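Local coordinates for uncharacterized LolA superfamily protein NE2245 (Nitrosomonas europaea ATCC 19718, PDB 3BUU), which is of unknown function but, as a member of the LolA superfamily, probably handles lipids or lipoproteins in the way of the carriers that serve the outer membrane, at residues F26-I32 / Y44-S50; D180-G184 / D209-R213. One frame throughout, in Å; residues are numbered along the deposited sequence. Where two conformers were deposited one is given.

Overall arrangement
After the N-terminal helix 9-20 the chain enters strand 26-36, turns and comes back as strand 39-51. Contact 1 closes this hairpin with only a short loop between the two strands. Contact 2 comes much later. It joins the end of strand 170-182 and its turn to the end of strand 202-212, closing a loop that holds strand 185-195. The two contacts follow one another along the chain and neither nests nor crosses. They meet in space because strand 202-212 returns to lie beside strand 26-36. There Q27 N probably bonds to K211 O, and R213 reaches Q27. The first hairpin is thus tied to the end of strand 202-212, the last strand of the chain, and to R213 just after it.

Contact 1. Residues F26-I32 / Y44-S50; sequences FQVNVAI and YRYQVLS
The antiparallel β-hairpin of strands 26-36 and 39-51 pairs F26 with S50 at one end of this contact and I32 with Y44 at the other. It belongs to the curved sheet of the LolA-like fold. Four hydrogen-bonded pairs, F26-S50, V28-V48, V30-Y46 and I32-Y44, each give two backbone bonds. F26, V28, V30, I32, Y46, V48 and S50 share a buried face. F26 turns its CG between the backbone N and the carbonyl carbon (chi1 69°), which swings the ring over S50. S50 CB makes a CH-pi contact, 3.8 Å from the centroid of the F26 ring. F21 meets this ring from outside the hairpin. An alanine in place of F26 is likely to leave S50 CB and F21 without their aromatic partner and open a gap at this end of the buried face. On the other face Q27 and Q47 stack their amide planes 24° apart in one of the two conformers of Q27; Q27 OE1 is hydrogen-bonded by R213. A water donates to N29 OD1 and accepts from Q47 NE2, joining the two amides. The extended R45 chain brings NH1 to 3.6 Å from A31 CB, while its NE forms a salt bridge with E62. Within the buried face, V30 CG2 meets V48 CG2 at 3.9 Å. Further along, the end of I32 approaches the Y46 ring obliquely, with I32 CD1 3.6 Å from Y46 CE2.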
loop_
_atom_site.group_PDB
_atom_site.type_symbol
_atom_site.label_atom_id
_atom_site.label_comp_id
_atom_site.label_asym_id
_atom_site.label_seq_id
_atom_site.Cartn_x
_atom_site.Cartn_y
_atom_site.Cartn_z
ATOM N N PHE A 26 -12.995 -5.586 0.528
ATOM C CA PHE A 26 -12.567 -6.304 1.703
ATOM C C PHE A 26 -12.193 -5.347 2.827
ATOM O O PHE A 26 -12.006 -4.146 2.621
ATOM C CB PHE A 26 -11.403 -7.289 1.375
ATOM C CG PHE A 26 -10.098 -6.631 1.029
ATOM C CD1 PHE A 26 -9.181 -6.304 2.040
ATOM C CD2 PHE A 26 -9.748 -6.351 -0.286
ATOM C CE1 PHE A 26 -7.964 -5.696 1.729
ATOM C CE2 PHE A 26 -8.523 -5.725 -0.569
ATOM C CZ PHE A 26 -7.657 -5.431 0.419
ATOM N N GLN A 27 -12.077 -5.934 4.017
ATOM C CA GLN A 27 -11.590 -5.295 5.216
ATOM C C GLN A 27 -10.284 -5.975 5.613
ATOM O O GLN A 27 -10.133 -7.197 5.460
ATOM C CB GLN A 27 -12.660 -5.459 6.304
ATOM C CG GLN A 27 -12.271 -4.748 7.549
ATOM C CD GLN A 27 -13.264 -4.974 8.657
ATOM O OE1 GLN A 27 -14.416 -4.560 8.576
ATOM N NE2 GLN A 27 -12.826 -5.653 9.709
ATOM N N VAL A 28 -9.353 -5.200 6.175
ATOM C CA VAL A 28 -8.154 -5.777 6.745
ATOM C C VAL A 28 -7.626 -4.886 7.855
ATOM O O VAL A 28 -7.841 -3.667 7.815
ATOM C CB VAL A 28 -7.093 -6.043 5.655
ATOM C CG1 VAL A 28 -6.542 -4.755 5.065
ATOM C CG2 VAL A 28 -5.971 -6.939 6.159
ATOM N N ASN A 29 -6.944 -5.486 8.817
ATOM C CA ASN A 29 -6.227 -4.704 9.841
ATOM C C ASN A 29 -4.757 -4.653 9.497
ATOM O O ASN A 29 -4.179 -5.646 9.063
ATOM C CB ASN A 29 -6.410 -5.338 11.233
ATOM C CG ASN A 29 -7.871 -5.481 11.609
ATOM O OD1 ASN A 29 -8.726 -4.655 11.261
ATOM N ND2 ASN A 29 -8.169 -6.554 12.304
ATOM N N VAL A 30 -4.158 -3.488 9.731
ATOM C CA VAL A 30 -2.740 -3.285 9.456
ATOM C C VAL A 30 -2.042 -2.713 10.665
ATOM O O VAL A 30 -2.472 -1.672 11.186
ATOM C CB VAL A 30 -2.528 -2.317 8.250
ATOM C CG1 VAL A 30 -1.059 -2.362 7.820
ATOM C CG2 VAL A 30 -3.454 -2.699 7.081
ATOM N N ALA A 31 -0.993 -3.386 11.118
ATOM C CA ALA A 31 -0.163 -2.889 12.217
ATOM C C ALA A 31 1.158 -2.455 11.595
ATOM O O ALA A 31 1.697 -3.185 10.769
ATOM C CB ALA A 31 0.102 -3.982 13.221
ATOM N N ILE A 32 1.638 -1.278 11.939
ATOM C CA ILE A 32 2.858 -0.751 11.343
ATOM C C ILE A 32 3.800 -0.409 12.496
ATOM O O ILE A 32 3.493 0.434 13.342
ATOM C CB ILE A 32 2.630 0.488 10.490
ATOM C CG1 ILE A 32 1.546 0.196 9.458
ATOM C CG2 ILE A 32 3.938 0.941 9.866
ATOM C CD1 ILE A 32 1.266 1.381 8.476
ATOM N N TYR A 44 1.601 1.847 15.223
ATOM C CA TYR A 44 0.398 2.376 14.625
ATOM C C TYR A 44 -0.465 1.210 14.184
ATOM O O TYR A 44 0.054 0.176 13.721
ATOM C CB TYR A 44 0.748 3.249 13.407
ATOM C CG TYR A 44 1.206 4.660 13.744
ATOM C CD1 TYR A 44 0.413 5.728 13.413
ATOM C CD2 TYR A 44 2.383 4.922 14.470
ATOM C CE1 TYR A 44 0.775 7.036 13.716
ATOM C CE2 TYR A 44 2.760 6.222 14.789
ATOM C CZ TYR A 44 1.939 7.272 14.414
ATOM O OH TYR A 44 2.283 8.568 14.754
ATOM N N ARG A 45 -1.774 1.346 14.328
ATOM C CA ARG A 45 -2.684 0.328 13.810
ATOM C C ARG A 45 -3.831 0.988 13.094
ATOM O O ARG A 45 -4.272 2.085 13.508
ATOM C CB ARG A 45 -3.232 -0.537 14.953
ATOM C CG ARG A 45 -2.232 -1.396 15.693
ATOM C CD ARG A 45 -3.005 -2.400 16.551
ATOM N NE ARG A 45 -2.167 -3.051 17.546
ATOM C CZ ARG A 45 -1.603 -4.238 17.365
ATOM N NH1 ARG A 45 -1.763 -4.880 16.214
ATOM N NH2 ARG A 45 -0.857 -4.782 18.318
ATOM N N TYR A 46 -4.300 0.318 12.038
ATOM C CA TYR A 46 -5.344 0.840 11.179
ATOM C C TYR A 46 -6.331 -0.242 10.839
ATOM O O TYR A 46 -5.976 -1.408 10.728
ATOM C CB TYR A 46 -4.760 1.319 9.837
ATOM C CG TYR A 46 -3.703 2.390 9.998
ATOM C CD1 TYR A 46 -4.023 3.726 9.952
ATOM C CD2 TYR A 46 -2.357 2.047 10.203
ATOM C CE1 TYR A 46 -3.054 4.698 10.111
ATOM C CE2 TYR A 46 -1.389 3.031 10.342
ATOM C CZ TYR A 46 -1.743 4.328 10.300
ATOM O OH TYR A 46 -0.780 5.297 10.457
ATOM N N GLN A 47 -7.574 0.154 10.602
ATOM C CA GLN A 47 -8.537 -0.698 9.944
ATOM C C GLN A 47 -8.761 -0.113 8.564
ATOM O O GLN A 47 -9.011 1.089 8.434
ATOM C CB GLN A 47 -9.872 -0.728 10.691
ATOM C CG GLN A 47 -10.876 -1.641 9.927
ATOM C CD GLN A 47 -12.323 -1.492 10.334
ATOM O OE1 GLN A 47 -13.023 -0.603 9.845
ATOM N NE2 GLN A 47 -12.797 -2.391 11.176
ATOM N N VAL A 48 -8.706 -0.962 7.540
ATOM C CA VAL A 48 -8.841 -0.533 6.150
ATOM C C VAL A 48 -10.077 -1.176 5.535
ATOM O O VAL A 48 -10.242 -2.400 5.626
ATOM C CB VAL A 48 -7.596 -0.927 5.349
ATOM C CG1 VAL A 48 -7.749 -0.468 3.912
ATOM C CG2 VAL A 48 -6.369 -0.283 5.982
ATOM N N LEU A 49 -10.921 -0.344 4.911
ATOM C CA LEU A 49 -12.057 -0.811 4.092
ATOM C C LEU A 49 -11.613 -0.488 2.661
ATOM O O LEU A 49 -11.523 0.669 2.288
ATOM C CB LEU A 49 -13.304 -0.027 4.469
ATOM C CG LEU A 49 -13.738 -0.176 5.925
ATOM C CD1 LEU A 49 -14.997 0.668 6.183
ATOM C CD2 LEU A 49 -13.972 -1.627 6.286
ATOM N N SER A 50 -11.349 -1.528 1.882
ATOM C CA SER A 50 -10.748 -1.396 0.574
ATOM C C SER A 50 -11.711 -1.794 -0.552
ATOM O O SER A 50 -12.195 -2.941 -0.595
ATOM C CB SER A 50 -9.521 -2.269 0.505
ATOM O OG SER A 50 -8.957 -2.321 -0.787
HETATM O O HOH W 1 -10.866 -3.958 12.770
#

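Contact 2. Residues D180-G184 / D209-R213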
loop_
_atom_site.group_PDB
_atom_site.type_symbol
_atom_site.label_atom_id
_atom_site.label_comp_id
_atom_site.label_asym_id
_atom_site.label_seq_id
_atom_site.Cartn_x
_atom_site.Cartn_y
_atom_site.Cartn_z
ATOM N N ASP A 180 0.600 -16.610 3.408
ATOM C CA ASP A 180 -0.379 -17.471 4.077
ATOM C C ASP A 180 -1.590 -17.649 3.168
ATOM O O ASP A 180 -1.930 -16.762 2.406
ATOM C CB ASP A 180 -0.778 -16.771 5.378
ATOM C CG ASP A 180 -1.604 -17.640 6.288
ATOM O OD1 ASP A 180 -1.391 -18.863 6.305
ATOM O OD2 ASP A 180 -2.468 -17.092 6.998
ATOM N N ASN A 181 -2.256 -18.807 3.274
ATOM C CA ASN A 181 -3.414 -19.118 2.427
ATOM C C ASN A 181 -4.638 -18.323 2.928
ATOM O O ASN A 181 -5.186 -18.597 4.006
ATOM C CB ASN A 181 -3.700 -20.635 2.412
ATOM C CG ASN A 181 -4.951 -20.963 1.630
ATOM O OD1 ASN A 181 -5.224 -20.326 0.602
ATOM N ND2 ASN A 181 -5.719 -21.930 2.085
ATOM N N ILE A 182 -5.044 -17.308 2.160
ATOM C CA ILE A 182 -6.099 -16.390 2.535
ATOM C C ILE A 182 -6.933 -16.150 1.287
ATOM O O ILE A 182 -6.406 -15.637 0.295
ATOM C CB ILE A 182 -5.500 -15.073 3.065
ATOM C CG1 ILE A 182 -4.691 -15.272 4.356
ATOM C CG2 ILE A 182 -6.593 -14.022 3.243
ATOM C CD1 ILE A 182 -3.790 -14.103 4.684
ATOM N N LEU A 183 -8.224 -16.482 1.323
ATOM C CA LEU A 183 -9.136 -16.053 0.272
ATOM C C LEU A 183 -8.651 -16.390 -1.119
ATOM O O LEU A 183 -8.707 -15.575 -2.039
ATOM C CB LEU A 183 -9.445 -14.553 0.418
ATOM C CG LEU A 183 -10.137 -14.185 1.738
ATOM C CD1 LEU A 183 -10.159 -12.655 1.894
ATOM C CD2 LEU A 183 -11.543 -14.741 1.831
ATOM N N GLY A 184 -8.229 -17.642 -1.292
ATOM C CA GLY A 184 -7.927 -18.142 -2.632
ATOM C C GLY A 184 -6.492 -18.049 -3.095
ATOM O O GLY A 184 -6.175 -18.540 -4.209
ATOM N N ASP A 209 -6.611 -10.477 9.812
ATOM C CA ASP A 209 -8.067 -10.564 9.736
ATOM C C ASP A 209 -8.622 -10.014 8.431
ATOM O O ASP A 209 -9.608 -9.267 8.432
ATOM C CB ASP A 209 -8.699 -9.873 10.931
ATOM C CG ASP A 209 -10.143 -10.339 11.138
ATOM O OD1 ASP A 209 -10.511 -11.457 10.673
ATOM O OD2 ASP A 209 -10.938 -9.593 11.700
HETATM N N MSE A 210 -8.027 -10.406 7.335
HETATM C CA MSE A 210 -8.536 -10.042 6.043
HETATM C C MSE A 210 -9.861 -10.753 5.786
HETATM O O MSE A 210 -9.938 -11.968 5.941
HETATM C CB MSE A 210 -7.501 -10.401 4.990
HETATM C CG MSE A 210 -7.805 -9.816 3.638
HETATM SE SE MSE A 210 -6.441 -10.211 2.304
HETATM C CE MSE A 210 -5.009 -9.198 3.028
ATOM N N LYS A 211 -10.883 -10.032 5.365
ATOM C CA LYS A 211 -12.161 -10.687 5.113
ATOM C C LYS A 211 -12.888 -9.899 4.054
ATOM O O LYS A 211 -12.824 -8.659 3.987
ATOM C CB LYS A 211 -12.977 -10.773 6.383
ATOM C CG LYS A 211 -13.318 -9.471 6.943
ATOM C CD LYS A 211 -13.934 -9.596 8.306
ATOM C CE LYS A 211 -12.924 -9.830 9.367
ATOM N NZ LYS A 211 -13.562 -9.917 10.710
ATOM N N LEU A 212 -13.634 -10.620 3.216
ATOM C CA LEU A 212 -14.445 -9.933 2.201
ATOM C C LEU A 212 -15.590 -9.206 2.872
ATOM O O LEU A 212 -16.101 -9.648 3.907
ATOM C CB LEU A 212 -14.928 -10.949 1.160
ATOM C CG LEU A 212 -13.741 -11.539 0.351
ATOM C CD1 LEU A 212 -14.178 -12.667 -0.560
ATOM C CD2 LEU A 212 -12.895 -10.546 -0.374
ATOM N N ARG A 213 -15.982 -8.072 2.319
ATOM C CA ARG A 213 -17.019 -7.262 2.957
ATOM C C ARG A 213 -17.694 -6.465 1.878
ATOM O O ARG A 213 -17.000 -5.915 1.039
ATOM C CB ARG A 213 -16.381 -6.285 3.988
ATOM C CG ARG A 213 -17.417 -5.511 4.733
ATOM C CD ARG A 213 -16.986 -4.863 6.000
ATOM N NE ARG A 213 -18.085 -4.032 6.495
ATOM C CZ ARG A 213 -18.009 -3.248 7.558
ATOM N NH1 ARG A 213 -16.886 -3.203 8.258
ATOM N NH2 ARG A 213 -19.038 -2.484 7.901
#
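L183 is the main bump of this contact, and the hollow it fills lies between M210 and L212. These two side chains flank K211, whose own CB points away, so the backbone of K211 forms the floor. L183 CD1 drops into the dip. It lies 4.1 Å from M210 CG on one flank and 4.1 Å from L212 CG on the other, with K211 CA 4.3 Å beneath it. L183 CD2 reaches past to L212 CD1 at 4.1 Å. The two leucine side chains run antiparallel, one alongside the other.

A second, smaller fit lies next to the first. I182 CG2 rests against the flank of M210, 3.9 Å from M210 SE and 4.1 Å from M210 CB. I182 lies almost perpendicular to M210. M210, a selenomethionine, holds CG anti to its backbone N (chi1 -168°) and bends only at its last torsion. Its CB and SE face I182, and its CG faces L183. No hydrogen bond crosses the contact. Within 209-213, K211 NZ makes a salt bridge with D209 OD2 at 2.8 Å.

L183 and G184 form the two-residue turn of the hairpin between strands 170-182 and 185-195. Strand 185-195 runs between strands 170-182 and 202-212, so the contact reaches across its start, where R187 touches M210 and bonds to L183 O. P22, in the loop between helix 9-20 and strand 26-36, packs on L183, M210 and L212, and F26 of strand 26-36 touches both M210 and L212.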